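Local structure of beta-mannosidase (4CVU) at residues 448-453 against 486-491. The protein probably hydrolyses terminal beta-linked mannose residues from mannosides and manno-oligosaccharides, as a family 2 glycoside hydrolase. Sequence-based numbering, arbitrary orientation.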
loop_
_atom_site.group_PDB
_atom_site.type_symbol
_atom_site.label_atom_id
_atom_site.label_comp_id
_atom_site.label_asym_id
_atom_site.label_seq_id
_atom_site.Cartn_x
_atom_site.Cartn_y
_atom_site.Cartn_z
ATOM N N GLN A 448 -21.437 -15.494 -24.703
ATOM C CA GLN A 448 -20.342 -14.525 -24.513
ATOM C C GLN A 448 -20.078 -13.610 -25.711
ATOM O O GLN A 448 -19.073 -13.703 -26.385
ATOM C CB GLN A 448 -19.078 -15.245 -24.009
ATOM C CG GLN A 448 -19.332 -16.118 -22.790
ATOM C CD GLN A 448 -20.031 -15.382 -21.669
ATOM O OE1 GLN A 448 -19.699 -14.250 -21.367
ATOM N NE2 GLN A 448 -20.982 -16.032 -21.023
ATOM N N PHE A 449 -21.017 -12.721 -25.992
ATOM C CA PHE A 449 -20.864 -11.776 -27.065
ATOM C C PHE A 449 -21.384 -10.402 -26.590
ATOM O O PHE A 449 -22.491 -10.313 -26.061
ATOM C CB PHE A 449 -21.658 -12.232 -28.291
ATOM C CG PHE A 449 -21.240 -13.572 -28.822
ATOM C CD1 PHE A 449 -20.238 -13.672 -29.793
ATOM C CD2 PHE A 449 -21.860 -14.735 -28.372
ATOM C CE1 PHE A 449 -19.873 -14.927 -30.303
ATOM C CE2 PHE A 449 -21.488 -15.968 -28.856
ATOM C CZ PHE A 449 -20.482 -16.064 -29.830
ATOM N N SER A 450 -20.592 -9.339 -26.782
ATOM C CA SER A 450 -20.842 -8.117 -26.024
ATOM C C SER A 450 -20.263 -6.792 -26.578
ATOM O O SER A 450 -19.055 -6.637 -26.714
ATOM C CB SER A 450 -20.379 -8.370 -24.569
ATOM O OG SER A 450 -20.642 -7.262 -23.731
ATOM N N ASP A 451 -21.161 -5.869 -26.926
ATOM C CA ASP A 451 -20.821 -4.498 -27.218
ATOM C C ASP A 451 -19.840 -4.344 -28.395
ATOM O O ASP A 451 -18.997 -3.450 -28.422
ATOM C CB ASP A 451 -20.252 -3.847 -25.955
ATOM C CG ASP A 451 -20.276 -2.331 -26.018
ATOM O OD1 ASP A 451 -21.080 -1.749 -26.798
ATOM O OD2 ASP A 451 -19.464 -1.707 -25.283
ATOM N N THR A 452 -19.964 -5.238 -29.354
ATOM C CA THR A 452 -19.285 -5.114 -30.627
ATOM C C THR A 452 -19.952 -6.111 -31.553
ATOM O O THR A 452 -20.798 -6.909 -31.115
ATOM C CB THR A 452 -17.775 -5.387 -30.507
ATOM O OG1 THR A 452 -17.094 -4.956 -31.705
ATOM C CG2 THR A 452 -17.507 -6.850 -30.201
ATOM N N LEU A 453 -19.594 -6.036 -32.836
ATOM C CA LEU A 453 -20.089 -6.984 -33.831
ATOM C C LEU A 453 -19.004 -8.000 -34.078
ATOM O O LEU A 453 -17.848 -7.712 -33.840
ATOM C CB LEU A 453 -20.513 -6.271 -35.122
ATOM C CG LEU A 453 -21.699 -5.305 -34.971
ATOM C CD1 LEU A 453 -22.124 -4.745 -36.323
ATOM C CD2 LEU A 453 -22.900 -5.946 -34.294
ATOM N N GLY A 486 -28.604 -14.033 -26.544
ATOM C CA GLY A 486 -27.477 -14.237 -27.474
ATOM C C GLY A 486 -26.273 -13.354 -27.204
ATOM O O GLY A 486 -25.124 -13.702 -27.541
ATOM N N GLY A 487 -26.512 -12.213 -26.553
ATOM C CA GLY A 487 -25.418 -11.291 -26.261
ATOM C C GLY A 487 -25.856 -9.905 -25.875
ATOM O O GLY A 487 -27.040 -9.533 -25.985
ATOM N N ASN A 488 -24.893 -9.124 -25.442
ATOM C CA ASN A 488 -25.174 -7.831 -24.845
ATOM C C ASN A 488 -25.127 -6.700 -25.860
ATOM O O ASN A 488 -24.185 -6.536 -26.571
ATOM C CB ASN A 488 -24.206 -7.633 -23.668
ATOM C CG ASN A 488 -24.199 -6.224 -23.137
ATOM O OD1 ASN A 488 -25.191 -5.752 -22.622
ATOM N ND2 ASN A 488 -23.083 -5.527 -23.309
ATOM N N GLU A 489 -26.193 -5.901 -25.866
ATOM C CA GLU A 489 -26.297 -4.635 -26.629
ATOM C C GLU A 489 -26.154 -4.631 -28.169
ATOM O O GLU A 489 -25.403 -3.837 -28.711
ATOM C CB GLU A 489 -25.352 -3.590 -26.030
ATOM C CG GLU A 489 -26.072 -2.626 -25.085
ATOM C CD GLU A 489 -25.262 -2.272 -23.853
ATOM O OE1 GLU A 489 -24.009 -2.410 -23.902
ATOM O OE2 GLU A 489 -25.894 -1.827 -22.834
ATOM N N PHE A 490 -26.887 -5.497 -28.855
ATOM C CA PHE A 490 -26.826 -5.567 -30.264
ATOM C C PHE A 490 -27.852 -4.638 -30.908
ATOM O O PHE A 490 -27.491 -3.638 -31.421
ATOM C CB PHE A 490 -27.054 -7.006 -30.705
ATOM C CG PHE A 490 -25.835 -7.826 -30.602
ATOM C CD1 PHE A 490 -25.415 -8.308 -29.391
ATOM C CD2 PHE A 490 -25.046 -8.018 -31.693
ATOM C CE1 PHE A 490 -24.242 -9.011 -29.301
ATOM C CE2 PHE A 490 -23.869 -8.726 -31.623
ATOM C CZ PHE A 490 -23.467 -9.236 -30.418
ATOM N N GLU A 491 -29.121 -4.971 -30.812
ATOM C CA GLU A 491 -30.165 -4.268 -31.541
ATOM C C GLU A 491 -30.462 -2.857 -31.013
ATOM O O GLU A 491 -31.022 -1.998 -31.729
ATOM C CB GLU A 491 -31.446 -5.097 -31.501
ATOM C CG GLU A 491 -31.469 -6.312 -32.472
ATOM C CD GLU A 491 -32.782 -7.100 -32.418
ATOM O OE1 GLU A 491 -33.845 -6.453 -32.382
ATOM O OE2 GLU A 491 -32.767 -8.355 -32.415
#
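Ser-450 and Asn-488 meet with both side chains anti to their backbone N: chi1 of -177° places the serine OG and chi1 of 168° the amide CG, and chi2 of 65° then turns the amide so that ND2 donates to OG over 3.0 Å. The hydroxyl also bonds Ser-423 O and the amide OD1 bonds Arg-420, so both groups are fixed in rotation. Around this pair the backbones form a single parallel beta bridge: Asn-488 N reaches Phe-449 O at 2.8 Å, in the carbonyl plane, and Asp-451 N reaches Asn-488 O at 3.1 Å. The Phe-490 ring presents its edge to Phe-449 O, while its CZ lies 4.1 Å from Phe-449 CB and its CD2 4.0 Å from Leu-453 CD2. An alanine in place of Phe-490 would probably open a gap between these two side chains and leave Leu-453 freer to turn. Asp-451 and Glu-489 lie side by side, pointing the same way, OD1 and OE1 4.2 Å apart. Asn-488, whose ND2 also bonds Glu-489 OE1 weakly, and Glu-489 are consistent with the family's Asn-Glu acid/base signature, which loop 448-453 would brace. The bridge joins loops following neighbouring parallel strands 442-446 and 481-485 of the (beta/alpha)8-like domain, with Glu-489 as N-cap of helix 490-501 and Phe-449 packed on helix 458-475.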